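Local coordinates for uncharacterized protein (Listeria monocytogenes, PDB 3MAB) that is of unknown function but carries a TfoX C-terminal domain, a small all-helical fold of the helix-hairpin-helix clan, at residues Q18-A23 with K37-R42; V29-V34 with Y56-A61. The protein carries 2 engineered substitutions. All coordinates share one frame; numbering follows the deposited sequence.

Overall arrangement
Helix 28-46 serves both contacts: its early turns, 29-34, meet helix 52-63 in contact 2, and the following turns, 37-42, meet the end of helix 14-22 in contact 1. Their centres lie about 10 Å apart, and the two contacts touch directly. Ala39 CB stands 3.7 Å from Leu31 CD1, and Leu20 CD2 lies 3.8 Å from Leu58 CD2, so three helices share one apolar interior. At the margin, Arg42 NH1 comes 4.0 Å from Val34 CG1. The pair illustrates how a small helical domain is built: contact 2 is buried and purely apolar, whereas contact 1 runs outward from that interior to a polar edge.

Contact 1: residues Q18-A23 with K37-R42; sequences QDLIKA and KEAFLR
Arg42 starts out with CG opposite its own carbonyl carbon (chi1 -73°), then bends at chi3 (66°), and this turn brings an edge of the guanidinium up to the carbonyl of Ala23, just past the end of helix 14-22. Ala23 is the first residue to leave helical geometry, although its N still closes a helical bond to Asp19 O. Arg42 NH2 donates to Ala23 O over 2.9 Å, meeting a lone pair in the carbonyl plane, and the oxygen in turn lies close to the plane of the guanidinium. A weak second bond comes from Arg42 NE at 3.4 Å. A water reinforces this edge, giving a proton to Ala23 O and accepting one from Arg42 NE at 3.1 Å. On its other flank the same guanidinium forms a salt bridge one helical turn back: Arg42 NH1 reaches Glu38 OE2 over 2.9 Å, on the anti side of the carboxylate and somewhat out of its plane. Bonds at both flanks fix the rotation of the flat group. The partial negative charge at the C-terminal end of helix 14-22 probably favours a cation here.

Beneath the polar edge the packing is small and apolar. Ala23 CB points to the partner helix and sits 3.8 Å from Arg42 CB, where the backbones come close, and deeper in Leu20 CD2 lies 4.0 Å from Ala39 CB. Ile25, in the loop after Ala23, packs on Leu20, Ala39 and Arg42 alike. An arginine hydrogen-bonded to a backbone carbonyl just past a helix end here ties together two consecutive helices of the TfoX C-terminal domain.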
loop_
_atom_site.group_PDB
_atom_site.type_symbol
_atom_site.label_atom_id
_atom_site.label_comp_id
_atom_site.label_asym_id
_atom_site.label_seq_id
_atom_site.Cartn_x
_atom_site.Cartn_y
_atom_site.Cartn_z
ATOM N N GLN B 18 -0.126 -8.978 -13.006
ATOM C CA GLN B 18 0.112 -9.959 -14.070
ATOM C C GLN B 18 1.605 -10.199 -14.216
ATOM O O GLN B 18 2.039 -11.317 -14.402
ATOM C CB GLN B 18 -0.488 -9.495 -15.395
ATOM C CG GLN B 18 -1.949 -9.494 -15.383
ATOM C CD GLN B 18 -2.579 -8.771 -16.559
ATOM O OE1 GLN B 18 -2.004 -7.820 -17.152
ATOM N NE2 GLN B 18 -3.787 -9.192 -16.892
ATOM N N ASP B 19 2.399 -9.140 -14.142
ATOM C CA ASP B 19 3.881 -9.301 -14.281
ATOM C C ASP B 19 4.465 -10.129 -13.128
ATOM O O ASP B 19 5.306 -10.999 -13.348
ATOM C CB ASP B 19 4.588 -7.934 -14.355
ATOM C CG ASP B 19 4.274 -7.192 -15.663
ATOM O OD1 ASP B 19 3.850 -7.822 -16.670
ATOM O OD2 ASP B 19 4.481 -5.951 -15.661
ATOM N N LEU B 20 3.948 -9.880 -11.919
ATOM C CA LEU B 20 4.384 -10.648 -10.784
ATOM C C LEU B 20 4.046 -12.150 -10.995
ATOM O O LEU B 20 4.872 -12.999 -10.790
ATOM C CB LEU B 20 3.775 -10.128 -9.510
ATOM C CG LEU B 20 4.414 -8.870 -8.925
ATOM C CD1 LEU B 20 3.457 -8.327 -7.863
ATOM C CD2 LEU B 20 5.806 -9.130 -8.332
ATOM N N ILE B 21 2.813 -12.446 -11.375
ATOM C CA ILE B 21 2.395 -13.822 -11.567
ATOM C C ILE B 21 3.217 -14.504 -12.623
ATOM O O ILE B 21 3.656 -15.628 -12.448
ATOM C CB ILE B 21 0.901 -13.845 -11.899
ATOM C CG1 ILE B 21 0.071 -13.436 -10.693
ATOM C CG2 ILE B 21 0.516 -15.252 -12.420
ATOM C CD1 ILE B 21 -1.394 -13.118 -11.023
ATOM N N LYS B 22 3.439 -13.812 -13.706
ATOM C CA LYS B 22 4.238 -14.344 -14.772
ATOM C C LYS B 22 5.639 -14.692 -14.293
ATOM O O LYS B 22 6.246 -15.698 -14.747
ATOM C CB LYS B 22 4.319 -13.374 -15.944
ATOM C CG LYS B 22 3.052 -13.241 -16.746
ATOM C CD LYS B 22 3.328 -12.365 -17.955
ATOM C CE LYS B 22 2.335 -11.271 -18.132
ATOM N NZ LYS B 22 1.201 -11.739 -18.971
ATOM N N ALA B 23 6.138 -13.906 -13.357
ATOM C CA ALA B 23 7.428 -14.189 -12.711
ATOM C C ALA B 23 7.366 -15.176 -11.563
ATOM O O ALA B 23 8.411 -15.437 -10.967
ATOM C CB ALA B 23 8.078 -12.915 -12.247
ATOM N N LYS B 37 13.114 -6.243 -3.833
ATOM C CA LYS B 37 14.254 -6.264 -4.745
ATOM C C LYS B 37 14.261 -7.547 -5.586
ATOM O O LYS B 37 14.460 -7.509 -6.804
ATOM C CB LYS B 37 15.565 -6.112 -4.002
ATOM C CG LYS B 37 15.739 -4.702 -3.390
ATOM C CD LYS B 37 17.125 -4.671 -2.703
ATOM C CE LYS B 37 17.342 -3.377 -1.938
ATOM N NZ LYS B 37 18.286 -3.553 -0.779
ATOM N N GLU B 38 14.043 -8.683 -4.927
ATOM C CA GLU B 38 13.990 -9.954 -5.671
ATOM C C GLU B 38 12.781 -9.933 -6.648
ATOM O O GLU B 38 12.910 -10.326 -7.785
ATOM C CB GLU B 38 13.877 -11.152 -4.753
ATOM C CG GLU B 38 13.768 -12.431 -5.599
ATOM C CD GLU B 38 13.832 -13.729 -4.868
ATOM O OE1 GLU B 38 14.431 -13.849 -3.776
ATOM O OE2 GLU B 38 13.258 -14.717 -5.421
ATOM N N ALA B 39 11.625 -9.480 -6.192
ATOM C CA ALA B 39 10.447 -9.467 -7.070
ATOM C C ALA B 39 10.715 -8.572 -8.290
ATOM O O ALA B 39 10.426 -8.932 -9.431
ATOM C CB ALA B 39 9.239 -9.028 -6.301
ATOM N N PHE B 40 11.309 -7.420 -8.043
ATOM C CA PHE B 40 11.665 -6.502 -9.119
ATOM C C PHE B 40 12.619 -7.173 -10.092
ATOM O O PHE B 40 12.407 -7.075 -11.286
ATOM C CB PHE B 40 12.278 -5.198 -8.605
ATOM C CG PHE B 40 12.628 -4.253 -9.677
ATOM C CD1 PHE B 40 11.680 -3.380 -10.137
ATOM C CD2 PHE B 40 13.880 -4.218 -10.268
ATOM C CE1 PHE B 40 11.934 -2.530 -11.163
ATOM C CE2 PHE B 40 14.123 -3.321 -11.312
ATOM C CZ PHE B 40 13.140 -2.482 -11.734
ATOM N N LEU B 41 13.658 -7.858 -9.606
ATOM C CA LEU B 41 14.638 -8.486 -10.488
ATOM C C LEU B 41 13.933 -9.507 -11.403
ATOM O O LEU B 41 14.273 -9.691 -12.581
ATOM C CB LEU B 41 15.757 -9.160 -9.698
ATOM C CG LEU B 41 16.818 -8.234 -9.159
ATOM C CD1 LEU B 41 17.748 -9.018 -8.309
ATOM C CD2 LEU B 41 17.577 -7.466 -10.257
ATOM N N ARG B 42 13.010 -10.246 -10.803
ATOM C CA ARG B 42 12.294 -11.278 -11.556
ATOM C C ARG B 42 11.461 -10.672 -12.708
ATOM O O ARG B 42 11.401 -11.265 -13.763
ATOM C CB ARG B 42 11.476 -12.167 -10.607
ATOM C CG ARG B 42 12.421 -13.036 -9.867
ATOM C CD ARG B 42 11.989 -13.767 -8.642
ATOM N NE ARG B 42 10.997 -14.755 -8.949
ATOM C CZ ARG B 42 10.491 -15.641 -8.087
ATOM N NH1 ARG B 42 10.947 -15.764 -6.862
ATOM N NH2 ARG B 42 9.500 -16.433 -8.480
HETATM O O HOH W 1 11.159 -15.616 -11.908
#

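Contact 2: residues V29-V34 with Y56-A61; sequences VELKDV and YALEGA. Engineered in segment 29-34: Val29 (natural residue Gly).
Helix-to-helix packing in the interior of the TfoX C-terminal domain, a helical fold of the helix-hairpin-helix clan, is reduced here to three buried apolar side chains. Leu31, on helix 28-46, points at helix 52-63 and answers two residues one turn apart on it, Leu58 and Ala61. The backbones stay well separated, with Leu31 CA and Leu58 CA 8.3 Å apart; Leu31 bridges part of the gap, and Leu58 and Ala61 supply the rest. Its CG stands opposite the backbone N (chi1 176°), which extends the Leu31 side chain straight toward the neighbouring helix, and the fork at CG then divides the work between its methyls. Leu58 is set differently, its CG opposite the carbonyl carbon (chi1 -69°), and the two leucine side chains cross at about a right angle, one methyl against the other.

The two segments bury a modest 108 Å² between them, and neighbouring parts of the chain add to the packing around it: Ile12 touches both Leu31 and Ala61, while Leu20 of helix 14-22 lies against Leu58. A polar tie joins the same two helices nearby, where the buried carboxylate of Glu59 is hydrogen-bonded to Ser36 through OE1 and, within its own helix, to Gln63 through OE2. Between the segments themselves the fit rests on methyl groups at normal van der Waals separation: Leu31 CD1 lies 4.1 Å from Leu58 CD2, and Leu31 CD2 lies 4.0 Å from Ala61 CB.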
loop_
_atom_site.group_PDB
_atom_site.type_symbol
_atom_site.label_atom_id
_atom_site.label_comp_id
_atom_site.label_asym_id
_atom_site.label_seq_id
_atom_site.Cartn_x
_atom_site.Cartn_y
_atom_site.Cartn_z
ATOM N N VAL B 29 1.582 -13.203 0.151
ATOM C CA VAL B 29 2.546 -13.939 1.035
ATOM C C VAL B 29 3.828 -14.237 0.264
ATOM O O VAL B 29 4.947 -13.997 0.754
ATOM C CB VAL B 29 1.923 -15.258 1.655
ATOM C CG1 VAL B 29 0.782 -14.961 2.669
ATOM C CG2 VAL B 29 1.472 -16.159 0.626
ATOM N N GLU B 30 3.654 -14.649 -0.995
ATOM C CA GLU B 30 4.818 -14.906 -1.835
ATOM C C GLU B 30 5.654 -13.638 -2.115
ATOM O O GLU B 30 6.897 -13.673 -2.087
ATOM C CB GLU B 30 4.392 -15.565 -3.142
ATOM C CG GLU B 30 3.985 -17.050 -2.993
ATOM C CD GLU B 30 3.422 -17.675 -4.218
ATOM O OE1 GLU B 30 3.780 -17.310 -5.378
ATOM O OE2 GLU B 30 2.591 -18.598 -4.018
ATOM N N LEU B 31 4.984 -12.520 -2.308
ATOM C CA LEU B 31 5.677 -11.250 -2.455
ATOM C C LEU B 31 6.432 -10.847 -1.215
ATOM O O LEU B 31 7.593 -10.440 -1.313
ATOM C CB LEU B 31 4.761 -10.124 -2.921
ATOM C CG LEU B 31 5.325 -8.719 -3.032
ATOM C CD1 LEU B 31 6.406 -8.631 -4.031
ATOM C CD2 LEU B 31 4.224 -7.735 -3.385
ATOM N N LYS B 32 5.795 -10.938 -0.041
ATOM C CA LYS B 32 6.480 -10.578 1.186
ATOM C C LYS B 32 7.697 -11.479 1.357
ATOM O O LYS B 32 8.764 -10.969 1.778
ATOM C CB LYS B 32 5.546 -10.716 2.381
ATOM C CG LYS B 32 6.220 -10.278 3.722
ATOM C CD LYS B 32 5.291 -10.366 4.869
ATOM C CE LYS B 32 6.062 -10.080 6.173
ATOM N NZ LYS B 32 7.007 -11.222 6.510
ATOM N N ASP B 33 7.516 -12.769 1.106
ATOM C CA ASP B 33 8.562 -13.798 1.349
ATOM C C ASP B 33 9.808 -13.460 0.527
ATOM O O ASP B 33 10.961 -13.694 0.961
ATOM C CB ASP B 33 8.136 -15.224 0.910
ATOM C CG ASP B 33 7.140 -15.955 1.822
ATOM O OD1 ASP B 33 6.545 -16.959 1.340
ATOM O OD2 ASP B 33 7.001 -15.609 2.966
ATOM N N VAL B 34 9.649 -13.011 -0.704
ATOM C CA VAL B 34 10.830 -12.702 -1.516
ATOM C C VAL B 34 11.301 -11.258 -1.405
ATOM O O VAL B 34 12.496 -10.977 -1.586
ATOM C CB VAL B 34 10.664 -13.062 -2.979
ATOM C CG1 VAL B 34 10.320 -14.555 -3.145
ATOM C CG2 VAL B 34 9.667 -12.225 -3.684
ATOM N N TYR B 56 9.431 0.985 -6.222
ATOM C CA TYR B 56 8.731 1.655 -5.144
ATOM C C TYR B 56 7.390 1.017 -4.855
ATOM O O TYR B 56 7.035 0.841 -3.664
ATOM C CB TYR B 56 8.541 3.141 -5.476
ATOM C CG TYR B 56 9.715 4.096 -5.284
ATOM C CD1 TYR B 56 10.843 3.753 -4.583
ATOM C CD2 TYR B 56 9.614 5.387 -5.755
ATOM C CE1 TYR B 56 11.923 4.656 -4.431
ATOM C CE2 TYR B 56 10.711 6.287 -5.596
ATOM C CZ TYR B 56 11.803 5.889 -4.919
ATOM O OH TYR B 56 12.804 6.823 -4.771
ATOM N N ALA B 57 6.609 0.701 -5.894
ATOM C CA ALA B 57 5.302 0.071 -5.711
ATOM C C ALA B 57 5.388 -1.231 -4.967
ATOM O O ALA B 57 4.612 -1.503 -4.054
ATOM C CB ALA B 57 4.616 -0.153 -7.075
ATOM N N LEU B 58 6.377 -2.035 -5.317
ATOM C CA LEU B 58 6.574 -3.327 -4.727
ATOM C C LEU B 58 6.976 -3.207 -3.257
ATOM O O LEU B 58 6.470 -3.935 -2.404
ATOM C CB LEU B 58 7.613 -4.146 -5.487
ATOM C CG LEU B 58 7.171 -4.582 -6.848
ATOM C CD1 LEU B 58 8.350 -5.157 -7.610
ATOM C CD2 LEU B 58 6.101 -5.645 -6.814
ATOM N N GLU B 59 7.887 -2.275 -2.925
ATOM C CA GLU B 59 8.277 -2.103 -1.523
ATOM C C GLU B 59 7.136 -1.576 -0.710
ATOM O O GLU B 59 6.906 -2.020 0.418
ATOM C CB GLU B 59 9.495 -1.174 -1.383
ATOM C CG GLU B 59 9.994 -0.944 0.013
ATOM C CD GLU B 59 10.501 -2.186 0.713
ATOM O OE1 GLU B 59 10.947 -3.111 0.013
ATOM O OE2 GLU B 59 10.535 -2.232 1.966
ATOM N N GLY B 60 6.376 -0.626 -1.263
ATOM C CA GLY B 60 5.208 -0.120 -0.581
ATOM C C GLY B 60 4.199 -1.263 -0.361
ATOM O O GLY B 60 3.634 -1.391 0.719
ATOM N N ALA B 61 4.012 -2.109 -1.340
ATOM C CA ALA B 61 3.111 -3.269 -1.161
ATOM C C ALA B 61 3.550 -4.164 -0.001
ATOM O O ALA B 61 2.727 -4.551 0.849
ATOM C CB ALA B 61 2.991 -4.063 -2.471
#